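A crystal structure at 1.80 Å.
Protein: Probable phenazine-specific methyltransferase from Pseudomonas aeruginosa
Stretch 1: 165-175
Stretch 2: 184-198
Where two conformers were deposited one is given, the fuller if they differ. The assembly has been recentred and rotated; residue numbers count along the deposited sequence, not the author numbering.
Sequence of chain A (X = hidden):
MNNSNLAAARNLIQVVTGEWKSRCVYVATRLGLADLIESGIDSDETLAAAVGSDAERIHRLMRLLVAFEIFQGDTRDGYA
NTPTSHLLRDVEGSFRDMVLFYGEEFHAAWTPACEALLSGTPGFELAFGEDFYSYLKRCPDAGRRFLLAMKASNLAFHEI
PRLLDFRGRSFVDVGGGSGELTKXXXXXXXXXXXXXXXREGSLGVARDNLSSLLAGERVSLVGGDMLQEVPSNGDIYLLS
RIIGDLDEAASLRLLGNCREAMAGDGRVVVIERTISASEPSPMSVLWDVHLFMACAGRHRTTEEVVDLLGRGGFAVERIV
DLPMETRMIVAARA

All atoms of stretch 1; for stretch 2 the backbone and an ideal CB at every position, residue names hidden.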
# COMPACT_ATOMS: atom_id res chain seq x y z
N ASP A 165 -36.25 10.12 7.08
CA ASP A 165 -37.51 9.75 6.51
C ASP A 165 -37.87 10.71 5.35
O ASP A 165 -38.16 11.88 5.57
CB ASP A 165 -38.58 9.76 7.65
CG ASP A 165 -39.93 9.11 7.24
OD1 ASP A 165 -40.19 8.79 6.05
OD2 ASP A 165 -40.77 8.95 8.16
N PHE A 166 -37.83 10.23 4.12
CA PHE A 166 -38.24 11.05 2.98
C PHE A 166 -39.69 10.80 2.56
O PHE A 166 -40.17 11.41 1.61
CB PHE A 166 -37.31 10.85 1.78
CG PHE A 166 -35.96 11.44 1.99
CD1 PHE A 166 -34.99 10.73 2.70
CD2 PHE A 166 -35.63 12.69 1.44
CE1 PHE A 166 -33.71 11.26 2.90
CE2 PHE A 166 -34.35 13.23 1.61
CZ PHE A 166 -33.38 12.51 2.34
N ARG A 167 -40.38 9.88 3.26
CA ARG A 167 -41.78 9.59 2.90
C ARG A 167 -42.60 10.87 3.04
O ARG A 167 -42.61 11.54 4.09
CB ARG A 167 -42.40 8.47 3.76
CG ARG A 167 -42.03 7.06 3.36
CD ARG A 167 -42.47 6.00 4.38
NE ARG A 167 -42.03 6.40 5.73
CZ ARG A 167 -42.59 6.03 6.87
NH1 ARG A 167 -43.64 5.20 6.88
NH2 ARG A 167 -42.09 6.48 8.02
N GLY A 168 -43.24 11.23 1.93
CA GLY A 168 -44.15 12.37 1.93
C GLY A 168 -43.40 13.66 1.75
O GLY A 168 -44.01 14.65 1.40
N ARG A 169 -42.08 13.65 1.96
CA ARG A 169 -41.33 14.90 2.07
C ARG A 169 -40.67 15.38 0.78
O ARG A 169 -40.56 14.65 -0.20
CB ARG A 169 -40.35 14.87 3.26
CG ARG A 169 -41.04 14.73 4.64
CD ARG A 169 -40.06 14.22 5.70
NE ARG A 169 -40.68 13.86 6.99
CZ ARG A 169 -41.38 12.74 7.23
NH1 ARG A 169 -41.58 11.82 6.28
NH2 ARG A 169 -41.89 12.53 8.43
N SER A 170 -40.26 16.64 0.77
CA SER A 170 -39.58 17.22 -0.39
C SER A 170 -38.09 17.48 -0.03
O SER A 170 -37.76 17.89 1.08
CB SER A 170 -40.28 18.52 -0.83
OG SER A 170 -40.19 19.57 0.13
N PHE A 171 -37.19 17.27 -0.97
CA PHE A 171 -35.83 17.64 -0.68
C PHE A 171 -35.23 18.51 -1.78
O PHE A 171 -35.79 18.55 -2.88
CB PHE A 171 -34.98 16.39 -0.44
CG PHE A 171 -34.86 15.50 -1.64
CD1 PHE A 171 -33.85 15.73 -2.59
CD2 PHE A 171 -35.79 14.47 -1.86
CE1 PHE A 171 -33.71 14.94 -3.69
CE2 PHE A 171 -35.66 13.63 -2.97
CZ PHE A 171 -34.62 13.86 -3.90
N VAL A 172 -34.11 19.18 -1.47
CA VAL A 172 -33.36 19.99 -2.46
C VAL A 172 -31.91 19.55 -2.38
O VAL A 172 -31.28 19.64 -1.31
CB VAL A 172 -33.51 21.54 -2.21
CG1 VAL A 172 -32.66 22.39 -3.19
CG2 VAL A 172 -34.97 21.98 -2.28
N ASP A 173 -31.40 19.03 -3.49
CA ASP A 173 -30.04 18.54 -3.60
C ASP A 173 -29.20 19.72 -4.10
O ASP A 173 -29.18 19.99 -5.30
CB ASP A 173 -30.01 17.31 -4.55
CG ASP A 173 -28.65 16.60 -4.60
OD1 ASP A 173 -27.67 17.16 -4.06
OD2 ASP A 173 -28.54 15.48 -5.23
N VAL A 174 -28.55 20.45 -3.19
CA VAL A 174 -27.80 21.63 -3.61
C VAL A 174 -26.36 21.22 -4.08
O VAL A 174 -25.59 20.61 -3.33
CB VAL A 174 -27.93 22.87 -2.58
CG1 VAL A 174 -29.02 22.67 -1.52
CG2 VAL A 174 -26.67 23.24 -1.95
N GLY A 175 -26.00 21.54 -5.31
CA GLY A 175 -24.72 21.11 -5.86
C GLY A 175 -24.73 19.65 -6.23
O GLY A 175 -23.78 18.92 -5.96
N UNK A 184 -30.37 7.87 -5.49
CA UNK A 184 -30.42 6.98 -4.32
C UNK A 184 -31.69 7.26 -3.48
O UNK A 184 -32.45 6.32 -3.10
CB UNK A 184 -29.17 7.16 -3.46
N UNK A 185 -32.01 8.53 -3.27
CA UNK A 185 -33.17 8.84 -2.44
C UNK A 185 -34.48 8.37 -3.10
O UNK A 185 -35.30 7.69 -2.47
CB UNK A 185 -33.23 10.34 -2.17
N UNK A 186 -34.66 8.72 -4.38
CA UNK A 186 -35.89 8.37 -5.07
C UNK A 186 -36.02 6.88 -5.34
O UNK A 186 -37.16 6.38 -5.49
CB UNK A 186 -35.98 9.14 -6.39
N UNK A 187 -34.90 6.16 -5.40
CA UNK A 187 -35.01 4.73 -5.61
C UNK A 187 -35.40 4.01 -4.31
O UNK A 187 -36.13 3.04 -4.35
CB UNK A 187 -33.69 4.18 -6.15
N UNK A 188 -34.96 4.56 -3.17
CA UNK A 188 -35.29 4.01 -1.85
C UNK A 188 -36.73 4.36 -1.43
O UNK A 188 -37.43 3.55 -0.79
CB UNK A 188 -34.30 4.53 -0.81
N UNK A 189 -37.17 5.56 -1.80
CA UNK A 189 -38.44 6.08 -1.33
C UNK A 189 -39.17 6.65 -2.54
O UNK A 189 -39.02 7.81 -2.88
CB UNK A 189 -38.25 7.13 -0.24
N UNK A 190 -40.00 5.80 -3.18
CA UNK A 190 -40.64 6.16 -4.45
C UNK A 190 -41.59 7.35 -4.29
O UNK A 190 -41.87 8.05 -5.27
CB UNK A 190 -41.40 4.96 -5.01
N UNK A 191 -42.05 7.61 -3.08
CA UNK A 191 -42.95 8.75 -2.83
C UNK A 191 -42.23 10.09 -2.46
O UNK A 191 -42.88 11.12 -2.16
CB UNK A 191 -43.91 8.37 -1.70
N UNK A 192 -40.90 10.08 -2.44
CA UNK A 192 -40.14 11.31 -2.16
C UNK A 192 -40.25 12.20 -3.40
O UNK A 192 -40.40 11.68 -4.51
CB UNK A 192 -38.68 11.01 -1.82
N UNK A 193 -40.18 13.51 -3.22
CA UNK A 193 -40.10 14.42 -4.36
C UNK A 193 -38.94 15.37 -4.11
O UNK A 193 -38.70 15.74 -2.96
CB UNK A 193 -41.41 15.18 -4.57
N UNK A 194 -38.23 15.74 -5.17
CA UNK A 194 -37.01 16.49 -5.00
C UNK A 194 -36.66 17.41 -6.14
O UNK A 194 -37.12 17.22 -7.27
CB UNK A 194 -35.85 15.52 -4.78
N UNK A 195 -35.81 18.38 -5.83
CA UNK A 195 -35.21 19.28 -6.79
C UNK A 195 -33.70 19.18 -6.68
O UNK A 195 -33.13 19.21 -5.56
CB UNK A 195 -35.68 20.72 -6.57
N UNK A 196 -33.05 19.05 -7.82
CA UNK A 196 -31.61 19.16 -7.85
C UNK A 196 -31.20 20.48 -8.48
O UNK A 196 -31.57 20.80 -9.62
CB UNK A 196 -30.99 17.98 -8.61
N UNK A 197 -30.41 21.22 -7.73
CA UNK A 197 -29.81 22.47 -8.18
C UNK A 197 -28.36 22.22 -8.59
O UNK A 197 -27.61 21.55 -7.90
CB UNK A 197 -29.89 23.54 -7.09
N UNK A 198 -27.96 22.80 -9.70
CA UNK A 198 -26.54 22.99 -10.00
C UNK A 198 -26.43 24.24 -10.85
O UNK A 198 -27.44 24.89 -11.09
CB UNK A 198 -25.94 21.78 -10.71

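Position 184 is helical, and its ideal CB has nothing of stretch 1 within 5.5 Å. Many residues would suit; it is Ala-184.

Position 185 points toward two aromatic rings. Its ideal CB is 4.2 Å from Phe-171 CZ. An aliphatic side chain would suit, branched or not. It is Ile-185. Its CG2 lies over a face of the Phe-166 ring, 3.6 Å from Phe-166 CD2, and its CD1 over a face of the Phe-171 ring.

Position 186 points sideways. A short side chain would miss stretch 1; a longer apolar one could reach Phe-171. Leu-186 does so at the ring edge, with CD2 3.9 Å from Phe-171 CE2.

Positions 187 and 188 are helical and out of reach, so stretch 1 sets little limit. They are Gln-187 and Ala-188.

Position 189 leaves helical phi/psi and points toward stretch 1. Its ideal CB is 4.3 Å from Phe-166 CB, with Arg-167 nearby. Apolar, polar or acidic residues could fit. Glu-189 packs CD 3.4 Å from Arg-167 CG. Its OE1 stays 4.5 Å from Arg-167 NE, beyond a salt bridge; a water links OE1 to Phe-166 N.

Position 190 has phi -63° in a type I turn and faces open space. Proline is among the options, and it is Pro-190.

Position 191 points toward the Gly-168 amide. A small acceptor would suit. Ser-191 OG accepts a weak hydrogen bond from Gly-168 N at 3.4 Å.

At position 192 the ideal CB is 3.8 Å from Phe-166 O and 4.2 Å from Phe-171 CE2. Such close neighbours favour a small residue. Ala-192 sits at the Phe-171 ring edge.

Position 193 opens the parallel strand pairing. Its N donates to Arg-169 O at 3.3 Å, and its O accepts from Phe-171 N at 2.9 Å. Many side chains would suit. The end of Arg-193 leads away.

At position 194 an ideal CB would clash with Phe-171 CZ at 2.2 Å. Glycine fits: Gly-194 CA lies over the ring face opposite Ile-185 CD1.

Position 195 shares a sheet face with Val-172. Beta-branched or other apolar residues suit; Val-195 CB is 4.5 Å from Val-172 CG2.

Position 196 lies beside Asp-173. Polar or flexible apolar residues could fit. Met-196 brings CE 3.9 Å from Asp-173 OD2.

Position 197 shares Val-174's face, so apolar residues suit. Leu-197 CD2 is 4.4 Å from Val-174 CB.

Position 198 points sideways near Gly-175 and is permissive. It is Asp-198.

Stretch 2 (184-198) AILQAEPSARGVMLD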
# COMPACT_ATOMS: atom_id res chain seq x y z
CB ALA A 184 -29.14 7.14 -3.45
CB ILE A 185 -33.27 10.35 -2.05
CG1 ILE A 185 -32.12 10.75 -1.13
CG2 ILE A 185 -34.65 10.64 -1.40
CD1 ILE A 185 -31.74 12.25 -1.25
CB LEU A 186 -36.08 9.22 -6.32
CG LEU A 186 -36.05 10.74 -6.09
CD1 LEU A 186 -35.62 11.51 -7.35
CD2 LEU A 186 -37.33 11.29 -5.54
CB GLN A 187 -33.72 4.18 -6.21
CG GLN A 187 -33.43 4.78 -7.59
CD GLN A 187 -32.37 4.01 -8.34
OE1 GLN A 187 -31.40 3.52 -7.75
NE2 GLN A 187 -32.56 3.90 -9.65
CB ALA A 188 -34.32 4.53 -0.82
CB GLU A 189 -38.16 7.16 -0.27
CG GLU A 189 -39.13 7.24 0.92
CD GLU A 189 -39.26 5.93 1.68
OE1 GLU A 189 -38.68 5.80 2.79
OE2 GLU A 189 -39.94 5.03 1.13
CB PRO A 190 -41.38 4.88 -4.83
CG PRO A 190 -41.67 4.21 -3.46
CD PRO A 190 -40.38 4.45 -2.74
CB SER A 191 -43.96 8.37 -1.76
OG SER A 191 -43.58 8.85 -0.50
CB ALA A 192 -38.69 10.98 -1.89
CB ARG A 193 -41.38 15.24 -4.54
CG ARG A 193 -42.69 14.43 -4.74
CD ARG A 193 -43.79 15.19 -5.57
NE ARG A 193 -43.80 16.65 -5.39
CZ ARG A 193 -43.58 17.54 -6.36
NH1 ARG A 193 -43.34 17.15 -7.61
NH2 ARG A 193 -43.59 18.83 -6.07
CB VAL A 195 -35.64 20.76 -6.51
CG1 VAL A 195 -34.96 21.69 -7.49
CG2 VAL A 195 -37.18 20.92 -6.65
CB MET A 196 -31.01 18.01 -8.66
CG MET A 196 -29.50 18.16 -8.94
SD MET A 196 -28.95 16.78 -9.94
CE MET A 196 -29.68 15.45 -8.99
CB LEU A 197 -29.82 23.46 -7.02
CG LEU A 197 -29.24 24.86 -7.24
CD1 LEU A 197 -30.17 25.68 -8.18
CD2 LEU A 197 -29.10 25.59 -5.86
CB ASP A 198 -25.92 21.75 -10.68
CG ASP A 198 -24.44 21.60 -10.39
OD1 ASP A 198 -23.72 22.64 -10.36
OD2 ASP A 198 -24.01 20.43 -10.20
O HOH W 1 -36.71 7.62 3.66
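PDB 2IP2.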